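Local coordinates for protein tyrosyl-tRNA synthetase (Aeropyrum pernix, PDB 2CYA) that probably charges its cognate tRNA with tyrosine in two steps, first activating the amino acid with ATP and then passing it to the tRNA's acceptor end, at residues A[264-267]-A[273-276]; A[282-287]-A[328-333]; A[304-309]-A[313-318]; A[98-103]-A[346-351]. All blocks are in the same frame, centred on the assembly; numbering follows the deposited sequence.

Interaction 1 (A[264-267]-A[273-276]); sequences AYCP and GNPV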
loop_
_atom_site.group_PDB
_atom_site.type_symbol
_atom_site.label_atom_id
_atom_site.label_comp_id
_atom_site.label_asym_id
_atom_site.label_seq_id
_atom_site.Cartn_x
_atom_site.Cartn_y
_atom_site.Cartn_z
ATOM N N ALA A 264 -41.273 -10.639 -1.264
ATOM C CA ALA A 264 -40.045 -11.439 -1.238
ATOM C C ALA A 264 -40.074 -12.825 -1.887
ATOM O O ALA A 264 -41.070 -13.539 -1.824
ATOM C CB ALA A 264 -39.555 -11.575 0.206
ATOM N N TYR A 265 -38.952 -13.200 -2.492
ATOM C CA TYR A 265 -38.815 -14.513 -3.111
ATOM C C TYR A 265 -38.967 -15.531 -1.986
ATOM O O TYR A 265 -38.261 -15.451 -0.985
ATOM C CB TYR A 265 -37.434 -14.639 -3.747
ATOM C CG TYR A 265 -37.161 -15.962 -4.425
ATOM C CD1 TYR A 265 -37.954 -16.404 -5.490
ATOM C CD2 TYR A 265 -36.080 -16.753 -4.034
ATOM C CE1 TYR A 265 -37.668 -17.596 -6.152
ATOM C CE2 TYR A 265 -35.785 -17.941 -4.686
ATOM C CZ TYR A 265 -36.579 -18.358 -5.743
ATOM O OH TYR A 265 -36.285 -19.537 -6.382
ATOM N N CYS A 266 -39.886 -16.480 -2.143
ATOM C CA CYS A 266 -40.127 -17.483 -1.109
ATOM C C CYS A 266 -40.756 -18.763 -1.693
ATOM O O CYS A 266 -41.928 -19.064 -1.454
ATOM C CB CYS A 266 -41.034 -16.874 -0.032
ATOM S SG CYS A 266 -41.308 -17.909 1.414
ATOM N N PRO A 267 -39.967 -19.543 -2.455
ATOM C CA PRO A 267 -40.405 -20.793 -3.091
ATOM C C PRO A 267 -41.024 -21.774 -2.109
ATOM O O PRO A 267 -40.450 -22.053 -1.061
ATOM C CB PRO A 267 -39.117 -21.348 -3.687
ATOM C CG PRO A 267 -38.309 -20.135 -3.943
ATOM C CD PRO A 267 -38.530 -19.329 -2.691
ATOM N N GLY A 273 -31.670 -20.736 -0.740
ATOM C CA GLY A 273 -31.885 -19.478 -1.438
ATOM C C GLY A 273 -33.092 -18.671 -0.978
ATOM O O GLY A 273 -33.307 -17.554 -1.449
ATOM N N ASN A 274 -33.877 -19.235 -0.066
ATOM C CA ASN A 274 -35.068 -18.581 0.462
ATOM C C ASN A 274 -34.677 -17.567 1.554
ATOM O O ASN A 274 -34.356 -17.952 2.681
ATOM C CB ASN A 274 -36.005 -19.643 1.042
ATOM C CG ASN A 274 -37.343 -19.076 1.468
ATOM O OD1 ASN A 274 -37.460 -17.881 1.753
ATOM N ND2 ASN A 274 -38.364 -19.936 1.527
ATOM N N PRO A 275 -34.709 -16.260 1.231
ATOM C CA PRO A 275 -34.359 -15.173 2.161
ATOM C C PRO A 275 -35.319 -15.053 3.347
ATOM O O PRO A 275 -34.915 -14.681 4.452
ATOM C CB PRO A 275 -34.408 -13.918 1.286
ATOM C CG PRO A 275 -34.357 -14.447 -0.135
ATOM C CD PRO A 275 -35.156 -15.715 -0.058
ATOM N N VAL A 276 -36.590 -15.365 3.110
ATOM C CA VAL A 276 -37.596 -15.290 4.153
ATOM C C VAL A 276 -37.264 -16.283 5.251
ATOM O O VAL A 276 -37.379 -15.975 6.440
ATOM C CB VAL A 276 -39.007 -15.573 3.593
ATOM C CG1 VAL A 276 -40.044 -15.418 4.698
ATOM C CG2 VAL A 276 -39.302 -14.605 2.444
#
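One methyl group of V276 is the main bump here, and the hollow that takes it is shaped by three consecutive residues of the loop 264-267. CG2 of V276 rests 3.8 Å from CB of A264 and 3.8 Å from CB of C266, while Y265 O closes the hollow from between them. The valine sits with CG1 anti to its backbone N (chi1 -177°), a setting that turns CG2 to the loop. A second bump is P275, whose CD presses to within 3.3 Å of Y265 O; the same carbon lies obliquely off the tyrosine ring. That ring runs on to G273, whose carbonyl O meets its edge near the ring plane, 3.9 Å from Y265 CD2, while P267 CG lies over one face, toward its rim. N274 lies against C266: its ND2 gives a weak hydrogen bond to C266 SG at 3.6 Å, and Q270 O takes a further bond from ND2. The other end of this amide turns back to its own segment, where OD1 accepts a weak bond from V276 N at 3.0 Å as well as one from L277 N. Helix 323-346 also packs here, K327 on A264 and C266, P323 on C266 and L326 on V276. The arrangement is a side-chain N-cap: N274 caps the start of helix 275-284, and the preceding loop folds back to pack against that helix's first turn.

Interaction 2 (A[282-287]-A[328-333]); sequences YILFAR and NAVAES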
loop_
_atom_site.group_PDB
_atom_site.type_symbol
_atom_site.label_atom_id
_atom_site.label_comp_id
_atom_site.label_asym_id
_atom_site.label_seq_id
_atom_site.Cartn_x
_atom_site.Cartn_y
_atom_site.Cartn_z
ATOM N N TYR A 282 -31.719 -16.871 10.927
ATOM C CA TYR A 282 -30.582 -16.091 11.394
ATOM C C TYR A 282 -30.852 -14.850 12.226
ATOM O O TYR A 282 -29.985 -14.405 12.970
ATOM C CB TYR A 282 -29.705 -15.726 10.199
ATOM C CG TYR A 282 -29.158 -16.945 9.483
ATOM C CD1 TYR A 282 -28.588 -17.994 10.205
ATOM C CD2 TYR A 282 -29.223 -17.059 8.089
ATOM C CE1 TYR A 282 -28.095 -19.126 9.564
ATOM C CE2 TYR A 282 -28.739 -18.191 7.443
ATOM C CZ TYR A 282 -28.169 -19.218 8.193
ATOM O OH TYR A 282 -27.615 -20.320 7.578
ATOM N N ILE A 283 -32.046 -14.291 12.099
ATOM C CA ILE A 283 -32.394 -13.110 12.842
ATOM C C ILE A 283 -33.491 -13.338 13.897
ATOM O O ILE A 283 -33.282 -13.063 15.078
ATOM C CB ILE A 283 -32.821 -11.993 11.882
ATOM C CG1 ILE A 283 -31.649 -11.619 10.973
ATOM C CG2 ILE A 283 -33.286 -10.790 12.668
ATOM C CD1 ILE A 283 -31.993 -10.584 9.935
ATOM N N LEU A 284 -34.648 -13.861 13.496
ATOM C CA LEU A 284 -35.729 -14.046 14.467
ATOM C C LEU A 284 -35.420 -15.110 15.513
ATOM O O LEU A 284 -35.531 -14.841 16.706
ATOM C CB LEU A 284 -37.057 -14.338 13.759
ATOM C CG LEU A 284 -37.561 -13.282 12.755
ATOM C CD1 LEU A 284 -38.878 -13.770 12.145
ATOM C CD2 LEU A 284 -37.765 -11.909 13.435
ATOM N N PHE A 285 -35.006 -16.301 15.095
ATOM C CA PHE A 285 -34.686 -17.345 16.073
ATOM C C PHE A 285 -33.291 -17.205 16.700
ATOM O O PHE A 285 -32.857 -18.053 17.484
ATOM C CB PHE A 285 -34.839 -18.732 15.451
ATOM C CG PHE A 285 -36.266 -19.213 15.399
ATOM C CD1 PHE A 285 -37.049 -19.004 14.267
ATOM C CD2 PHE A 285 -36.833 -19.845 16.495
ATOM C CE1 PHE A 285 -38.378 -19.423 14.233
ATOM C CE2 PHE A 285 -38.155 -20.262 16.472
ATOM C CZ PHE A 285 -38.927 -20.052 15.339
ATOM N N ALA A 286 -32.581 -16.139 16.343
ATOM C CA ALA A 286 -31.265 -15.900 16.914
ATOM C C ALA A 286 -31.506 -15.606 18.396
ATOM O O ALA A 286 -30.666 -15.892 19.246
ATOM C CB ALA A 286 -30.611 -14.695 16.237
ATOM N N ARG A 287 -32.679 -15.041 18.681
ATOM C CA ARG A 287 -33.084 -14.678 20.037
ATOM C C ARG A 287 -33.539 -15.888 20.852
ATOM O O ARG A 287 -34.569 -16.497 20.545
ATOM C CB ARG A 287 -34.228 -13.665 19.975
ATOM C CG ARG A 287 -34.750 -13.216 21.332
ATOM C CD ARG A 287 -36.126 -12.578 21.192
ATOM N NE ARG A 287 -36.636 -12.066 22.461
ATOM C CZ ARG A 287 -37.873 -11.607 22.642
ATOM N NH1 ARG A 287 -38.735 -11.599 21.628
ATOM N NH2 ARG A 287 -38.249 -11.153 23.834
ATOM N N ASN A 328 -46.230 -13.206 6.247
ATOM C CA ASN A 328 -46.912 -12.362 7.219
ATOM C C ASN A 328 -46.331 -12.486 8.600
ATOM O O ASN A 328 -46.103 -11.481 9.267
ATOM C CB ASN A 328 -48.409 -12.699 7.299
ATOM C CG ASN A 328 -49.219 -12.000 6.237
ATOM O OD1 ASN A 328 -50.422 -12.219 6.124
ATOM N ND2 ASN A 328 -48.566 -11.151 5.449
ATOM N N ALA A 329 -46.117 -13.725 9.033
ATOM C CA ALA A 329 -45.587 -13.986 10.365
ATOM C C ALA A 329 -44.168 -13.460 10.526
ATOM O O ALA A 329 -43.810 -12.945 11.586
ATOM C CB ALA A 329 -45.621 -15.491 10.664
ATOM N N VAL A 330 -43.355 -13.608 9.488
ATOM C CA VAL A 330 -41.983 -13.133 9.555
ATOM C C VAL A 330 -41.993 -11.613 9.535
ATOM O O VAL A 330 -41.282 -10.973 10.303
ATOM C CB VAL A 330 -41.139 -13.717 8.381
ATOM C CG1 VAL A 330 -39.861 -12.889 8.147
ATOM C CG2 VAL A 330 -40.774 -15.171 8.708
ATOM N N ALA A 331 -42.836 -11.039 8.679
ATOM C CA ALA A 331 -42.938 -9.591 8.560
ATOM C C ALA A 331 -43.295 -8.968 9.890
ATOM O O ALA A 331 -42.651 -8.012 10.334
ATOM C CB ALA A 331 -43.985 -9.226 7.522
ATOM N N GLU A 332 -44.315 -9.524 10.541
ATOM C CA GLU A 332 -44.764 -8.992 11.818
ATOM C C GLU A 332 -43.711 -9.139 12.922
ATOM O O GLU A 332 -43.536 -8.213 13.721
ATOM C CB GLU A 332 -46.111 -9.627 12.214
ATOM C CG GLU A 332 -47.262 -9.331 11.200
ATOM C CD GLU A 332 -47.524 -7.835 11.021
ATOM O OE1 GLU A 332 -47.680 -7.129 12.050
ATOM O OE2 GLU A 332 -47.577 -7.362 9.857
ATOM N N SER A 333 -43.001 -10.269 12.975
ATOM C CA SER A 333 -41.944 -10.440 13.983
ATOM C C SER A 333 -40.749 -9.500 13.704
ATOM O O SER A 333 -40.142 -8.943 14.619
ATOM C CB SER A 333 -41.446 -11.879 13.997
ATOM O OG SER A 333 -42.517 -12.762 14.234
#
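This is a small, buried apolar contact between two helices, in which L284, at the end of helix 275-284, reaches V330 and S333 on helix 323-346. The leucine enters as a fork: CD1 and CD2 each lie 3.7 Å from S333 CB, so the serine's methylene is seated at the opening between the two methyls. CD1 also touches V330, 4.2 Å from its CG2, and CD2 leans on the serine backbone, 3.8 Å from S333 C. V330 and S333 are three apart and share one side of their helix, which is why a single side chain meets both. The contact belongs to the helical region that follows the KMSKS segment in this class I synthetase, and the strand residue L292 and the loop residue F290 adjoin it at S333 and L284 respectively. The serine hydroxyl takes no part in the apolar meeting. With OG beside its own backbone N (chi1 -57°), it bonds instead to A329 O at 3.0 Å, approaching from the opposite face of that carbonyl to S333 N. Cutting L284 back to an alanine would probably open a gap against S333 CB and V330 CG2. Just beyond it the chain leaves the helix through a type I beta turn, L284 to R287.

Interaction 3 (A[304-309]-A[313-318]); sequences VEYTSY and ERDYTD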
loop_
_atom_site.group_PDB
_atom_site.type_symbol
_atom_site.label_atom_id
_atom_site.label_comp_id
_atom_site.label_asym_id
_atom_site.label_seq_id
_atom_site.Cartn_x
_atom_site.Cartn_y
_atom_site.Cartn_z
ATOM N N VAL A 304 -50.246 -22.562 13.969
ATOM C CA VAL A 304 -49.152 -23.242 14.658
ATOM C C VAL A 304 -48.188 -22.249 15.314
ATOM O O VAL A 304 -48.056 -21.105 14.876
ATOM C CB VAL A 304 -48.360 -24.147 13.683
ATOM C CG1 VAL A 304 -47.305 -24.944 14.445
ATOM C CG2 VAL A 304 -49.309 -25.089 12.966
ATOM N N GLU A 305 -47.517 -22.702 16.368
ATOM C CA GLU A 305 -46.568 -21.877 17.107
ATOM C C GLU A 305 -45.216 -22.597 17.129
ATOM O O GLU A 305 -45.083 -23.664 17.735
ATOM C CB GLU A 305 -47.082 -21.672 18.534
ATOM C CG GLU A 305 -46.321 -20.642 19.344
ATOM C CD GLU A 305 -46.659 -20.689 20.825
ATOM O OE1 GLU A 305 -46.129 -19.844 21.586
ATOM O OE2 GLU A 305 -47.448 -21.574 21.229
ATOM N N TYR A 306 -44.216 -22.019 16.470
ATOM C CA TYR A 306 -42.901 -22.646 16.410
ATOM C C TYR A 306 -41.917 -22.197 17.470
ATOM O O TYR A 306 -41.665 -21.007 17.646
ATOM C CB TYR A 306 -42.292 -22.449 15.032
ATOM C CG TYR A 306 -43.144 -23.031 13.943
ATOM C CD1 TYR A 306 -44.184 -22.296 13.379
ATOM C CD2 TYR A 306 -42.914 -24.323 13.476
ATOM C CE1 TYR A 306 -44.973 -22.831 12.369
ATOM C CE2 TYR A 306 -43.698 -24.869 12.469
ATOM C CZ TYR A 306 -44.723 -24.116 11.918
ATOM O OH TYR A 306 -45.487 -24.645 10.905
ATOM N N THR A 307 -41.351 -23.177 18.165
ATOM C CA THR A 307 -40.405 -22.909 19.231
ATOM C C THR A 307 -38.968 -23.119 18.783
ATOM O O THR A 307 -38.036 -22.879 19.543
ATOM C CB THR A 307 -40.699 -23.803 20.458
ATOM O OG1 THR A 307 -40.572 -25.184 20.094
ATOM C CG2 THR A 307 -42.102 -23.555 20.960
ATOM N N SER A 308 -38.792 -23.574 17.549
ATOM C CA SER A 308 -37.458 -23.795 17.006
ATOM C C SER A 308 -37.522 -23.520 15.516
ATOM O O SER A 308 -38.598 -23.572 14.921
ATOM C CB SER A 308 -37.000 -25.241 17.229
ATOM O OG SER A 308 -37.410 -26.088 16.160
ATOM N N TYR A 309 -36.377 -23.225 14.914
ATOM C CA TYR A 309 -36.350 -22.952 13.492
ATOM C C TYR A 309 -36.511 -24.237 12.707
ATOM O O TYR A 309 -37.219 -24.267 11.700
ATOM C CB TYR A 309 -35.042 -22.301 13.064
ATOM C CG TYR A 309 -34.915 -22.253 11.560
ATOM C CD1 TYR A 309 -35.646 -21.338 10.814
ATOM C CD2 TYR A 309 -34.141 -23.188 10.875
ATOM C CE1 TYR A 309 -35.619 -21.352 9.429
ATOM C CE2 TYR A 309 -34.113 -23.219 9.479
ATOM C CZ TYR A 309 -34.858 -22.296 8.768
ATOM O OH TYR A 309 -34.853 -22.319 7.395
ATOM N N GLU A 313 -38.900 -25.203 9.552
ATOM C CA GLU A 313 -38.396 -25.663 8.260
ATOM C C GLU A 313 -39.007 -26.982 7.808
ATOM O O GLU A 313 -39.283 -27.168 6.623
ATOM C CB GLU A 313 -36.875 -25.795 8.270
ATOM C CG GLU A 313 -36.281 -25.284 6.981
ATOM C CD GLU A 313 -34.896 -25.797 6.712
ATOM O OE1 GLU A 313 -34.768 -26.991 6.373
ATOM O OE2 GLU A 313 -33.938 -25.005 6.835
ATOM N N ARG A 314 -39.196 -27.905 8.747
ATOM C CA ARG A 314 -39.802 -29.191 8.418
ATOM C C ARG A 314 -41.217 -28.907 7.921
ATOM O O ARG A 314 -41.558 -29.227 6.781
ATOM C CB ARG A 314 -39.830 -30.096 9.652
ATOM C CG ARG A 314 -38.443 -30.454 10.156
ATOM C CD ARG A 314 -38.505 -31.390 11.349
ATOM N NE ARG A 314 -37.171 -31.734 11.835
ATOM C CZ ARG A 314 -36.930 -32.580 12.833
ATOM N NH1 ARG A 314 -37.936 -33.178 13.463
ATOM N NH2 ARG A 314 -35.678 -32.834 13.200
ATOM N N ASP A 315 -42.026 -28.285 8.773
ATOM C CA ASP A 315 -43.395 -27.926 8.416
ATOM C C ASP A 315 -43.444 -27.157 7.096
ATOM O O ASP A 315 -44.408 -27.278 6.337
ATOM C CB ASP A 315 -44.017 -27.066 9.514
ATOM C CG ASP A 315 -44.699 -27.889 10.584
ATOM O OD1 ASP A 315 -44.111 -28.898 11.025
ATOM O OD2 ASP A 315 -45.821 -27.516 10.992
ATOM N N TYR A 316 -42.413 -26.362 6.821
ATOM C CA TYR A 316 -42.386 -25.600 5.581
ATOM C C TYR A 316 -42.085 -26.526 4.416
ATOM O O TYR A 316 -42.671 -26.389 3.341
ATOM C CB TYR A 316 -41.330 -24.492 5.621
ATOM C CG TYR A 316 -41.391 -23.596 4.403
ATOM C CD1 TYR A 316 -42.422 -22.671 4.255
ATOM C CD2 TYR A 316 -40.449 -23.701 3.382
ATOM C CE1 TYR A 316 -42.515 -21.877 3.128
ATOM C CE2 TYR A 316 -40.535 -22.904 2.241
ATOM C CZ TYR A 316 -41.574 -21.997 2.124
ATOM O OH TYR A 316 -41.689 -21.206 0.999
ATOM N N THR A 317 -41.161 -27.459 4.630
ATOM C CA THR A 317 -40.795 -28.409 3.588
ATOM C C THR A 317 -41.972 -29.331 3.279
ATOM O O THR A 317 -42.282 -29.580 2.115
ATOM C CB THR A 317 -39.592 -29.274 4.004
ATOM O OG1 THR A 317 -38.427 -28.451 4.123
ATOM C CG2 THR A 317 -39.333 -30.356 2.957
ATOM N N ASP A 318 -42.625 -29.827 4.327
ATOM C CA ASP A 318 -43.769 -30.715 4.163
ATOM C C ASP A 318 -45.019 -29.940 3.748
ATOM O O ASP A 318 -46.126 -30.281 4.162
ATOM C CB ASP A 318 -44.054 -31.473 5.467
ATOM C CG ASP A 318 -42.833 -32.206 5.997
ATOM O OD1 ASP A 318 -42.024 -32.696 5.178
ATOM O OD2 ASP A 318 -42.690 -32.305 7.235
#
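The E313 side chain crosses that of Y309, one helical turn earlier, at a slant, and each of its carbons has a partner there. CB stands 3.8 Å from Y309 O and near the ring carbon CE2. CG comes closer, 3.3 Å from Y309 OH, and CD lies 3.5 Å from the same OH. At the tip, OE2 accepts the hydrogen bond of Y309 OH at 2.9 Å on its anti lone pair and is also 3.2 Å from Y309 CE2; the carboxylate stands almost upright to the ring, 85° between their planes. In the backbone, E313 N bonds to Y309 O at 2.9 Å, the ordinary bond of helix 309-317. For E313 chi1 is -139°, away from a staggered value, yet it swings the chain over to the tyrosine. A second pair repeats the chemistry: Y306 OH donates to D315 OD2 at 2.9 Å, from above the carboxylate plane. Y306 belongs to strand 305-306, which pairs with strand 292-293, so this bond ties a two-stranded antiparallel sheet to the helix. In both pairs a phenol donates a hydrogen bond to a carboxylate on the helix, which would probably favour the charged acids over ionised tyrosines.

Interaction 4 (A[98-103]-A[346-351]); sequences VRRVME and LGDPAM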
loop_
_atom_site.group_PDB
_atom_site.type_symbol
_atom_site.label_atom_id
_atom_site.label_comp_id
_atom_site.label_asym_id
_atom_site.label_seq_id
_atom_site.Cartn_x
_atom_site.Cartn_y
_atom_site.Cartn_z
ATOM N N VAL A 98 -24.232 2.631 13.111
ATOM C CA VAL A 98 -24.003 1.230 13.420
ATOM C C VAL A 98 -23.800 1.051 14.932
ATOM O O VAL A 98 -24.338 0.108 15.514
ATOM C CB VAL A 98 -22.780 0.687 12.615
ATOM C CG1 VAL A 98 -22.262 -0.635 13.211
ATOM C CG2 VAL A 98 -23.207 0.484 11.138
ATOM N N ARG A 99 -23.044 1.943 15.581
ATOM C CA ARG A 99 -22.844 1.791 17.024
ATOM C C ARG A 99 -24.169 1.862 17.775
ATOM O O ARG A 99 -24.397 1.103 18.723
ATOM C CB ARG A 99 -21.914 2.863 17.597
ATOM C CG ARG A 99 -20.456 2.613 17.340
ATOM C CD ARG A 99 -19.571 3.649 18.015
ATOM N NE ARG A 99 -18.717 4.292 17.018
ATOM C CZ ARG A 99 -18.750 5.587 16.711
ATOM N NH1 ARG A 99 -19.588 6.411 17.334
ATOM N NH2 ARG A 99 -17.970 6.052 15.745
ATOM N N ARG A 100 -25.026 2.784 17.351
ATOM C CA ARG A 100 -26.319 2.963 17.995
ATOM C C ARG A 100 -27.208 1.764 17.745
ATOM O O ARG A 100 -27.946 1.336 18.628
ATOM C CB ARG A 100 -27.005 4.233 17.479
ATOM C CG ARG A 100 -28.383 4.503 18.080
ATOM C CD ARG A 100 -28.344 4.554 19.595
ATOM N NE ARG A 100 -27.365 5.524 20.074
ATOM C CZ ARG A 100 -27.484 6.836 19.924
ATOM N NH1 ARG A 100 -28.550 7.337 19.310
ATOM N NH2 ARG A 100 -26.526 7.645 20.365
ATOM N N VAL A 101 -27.142 1.232 16.531
ATOM C CA VAL A 101 -27.940 0.073 16.173
ATOM C C VAL A 101 -27.499 -1.127 17.003
ATOM O O VAL A 101 -28.337 -1.877 17.509
ATOM C CB VAL A 101 -27.775 -0.282 14.683
ATOM C CG1 VAL A 101 -28.362 -1.678 14.416
ATOM C CG2 VAL A 101 -28.473 0.778 13.798
ATOM N N MET A 102 -26.187 -1.316 17.143
ATOM C CA MET A 102 -25.685 -2.448 17.906
ATOM C C MET A 102 -26.159 -2.418 19.355
ATOM O O MET A 102 -26.548 -3.442 19.901
ATOM C CB MET A 102 -24.152 -2.513 17.855
ATOM C CG MET A 102 -23.624 -2.965 16.502
ATOM S SD MET A 102 -21.832 -2.909 16.398
ATOM C CE MET A 102 -21.350 -4.363 17.431
ATOM N N GLU A 103 -26.117 -1.240 19.963
ATOM C CA GLU A 103 -26.546 -1.064 21.339
ATOM C C GLU A 103 -28.033 -1.377 21.459
ATOM O O GLU A 103 -28.446 -2.205 22.276
ATOM C CB GLU A 103 -26.275 0.380 21.779
ATOM C CG GLU A 103 -26.996 0.807 23.057
ATOM C CD GLU A 103 -26.534 2.175 23.565
ATOM O OE1 GLU A 103 -25.751 2.213 24.527
ATOM O OE2 GLU A 103 -26.943 3.208 22.996
ATOM N N LEU A 346 -33.870 7.091 14.906
ATOM C CA LEU A 346 -34.668 8.245 14.518
ATOM C C LEU A 346 -34.970 9.183 15.675
ATOM O O LEU A 346 -35.166 10.372 15.460
ATOM C CB LEU A 346 -35.982 7.799 13.858
ATOM C CG LEU A 346 -35.860 6.937 12.596
ATOM C CD1 LEU A 346 -37.243 6.681 12.020
ATOM C CD2 LEU A 346 -34.992 7.645 11.550
ATOM N N GLY A 347 -35.011 8.646 16.891
ATOM C CA GLY A 347 -35.297 9.463 18.057
ATOM C C GLY A 347 -34.127 10.308 18.538
ATOM O O GLY A 347 -34.232 10.992 19.550
ATOM N N ASP A 348 -33.005 10.235 17.825
ATOM C CA ASP A 348 -31.815 11.013 18.159
ATOM C C ASP A 348 -31.648 11.993 17.007
ATOM O O ASP A 348 -31.206 11.613 15.928
ATOM C CB ASP A 348 -30.592 10.105 18.242
ATOM C CG ASP A 348 -29.287 10.881 18.421
ATOM O OD1 ASP A 348 -29.052 11.868 17.687
ATOM O OD2 ASP A 348 -28.486 10.490 19.289
ATOM N N PRO A 349 -31.995 13.271 17.225
ATOM C CA PRO A 349 -31.914 14.348 16.232
ATOM C C PRO A 349 -30.645 14.405 15.377
ATOM O O PRO A 349 -30.717 14.460 14.144
ATOM C CB PRO A 349 -32.105 15.605 17.080
ATOM C CG PRO A 349 -33.059 15.139 18.128
ATOM C CD PRO A 349 -32.433 13.806 18.526
ATOM N N ALA A 350 -29.488 14.405 16.026
ATOM C CA ALA A 350 -28.221 14.459 15.308
ATOM C C ALA A 350 -28.176 13.268 14.365
ATOM O O ALA A 350 -27.993 13.411 13.149
ATOM C CB ALA A 350 -27.052 14.390 16.294
ATOM N N MET A 351 -28.366 12.088 14.942
ATOM C CA MET A 351 -28.351 10.859 14.172
ATOM C C MET A 351 -29.355 10.888 13.036
ATOM O O MET A 351 -29.069 10.408 11.934
ATOM C CB MET A 351 -28.635 9.672 15.074
ATOM C CG MET A 351 -28.338 8.373 14.392
ATOM S SD MET A 351 -27.766 7.219 15.578
ATOM C CE MET A 351 -26.134 7.862 15.939
#
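D348 divides its carboxylate between two tasks, one oxygen for R100 of another helix and one for the start of its own. It is the N-cap of helix 349-360: OD1 accepts from M351 N at 2.8 Å, nearly straight at 172°. OD2 takes the salt bridge from R100 NH1 at 3.2 Å. Seen from the arginine, this oxygen lies in the guanidinium plane; seen from the aspartate, the donor stands 36° out of the carboxylate plane, so the two groups meet tilted. NH2 is also near OD2, at 3.6 Å. The arginine gets there by leaving its helix with CG anti to the backbone N and then bending at both chi2 and chi3. Its NE, on the far side from this bridge, faces E103 OE2 in a long salt bridge, and NH1 has a weak bond to A344 O, so one guanidinium links several partners. Replacing D348 with an alanine would probably leave R100 without its partner across the contact and M351 N without its cap. Helix 88-104 belongs to the Rossmann-like catalytic domain of class I synthetases, where it lies against strand 113-116 through R99 and M102; the contact joins it to the C-terminal helix. Van der Waals contact completes the join: M351 SD lies 3.6 Å from R100 CB, and its methyl CE sits over one guanidinium face, offset toward the rim.

Interactions 1, 2 and 3 form one cluster, their centres 13 to 15 Å apart. Helix 275-284 carries interaction 1 at its start and interaction 2 at its end, and the two meet where V276 CG1 lies 4.1 Å from V330 CG2. Interaction 3 joins them from the side: Y316 OH makes a probable hydrogen bond with P267 O, and the F285 ring packs on the backbone before helix 309-317, CE2 3.5 Å from S308 C. Interaction 4 stands apart, its centre 22 Å from that of interaction 2, yet its sequence loop encloses the other three. The inferred ATP site lies about 11 Å away in two places, from P275 to H49 and from R100 to W52, side chain to side chain.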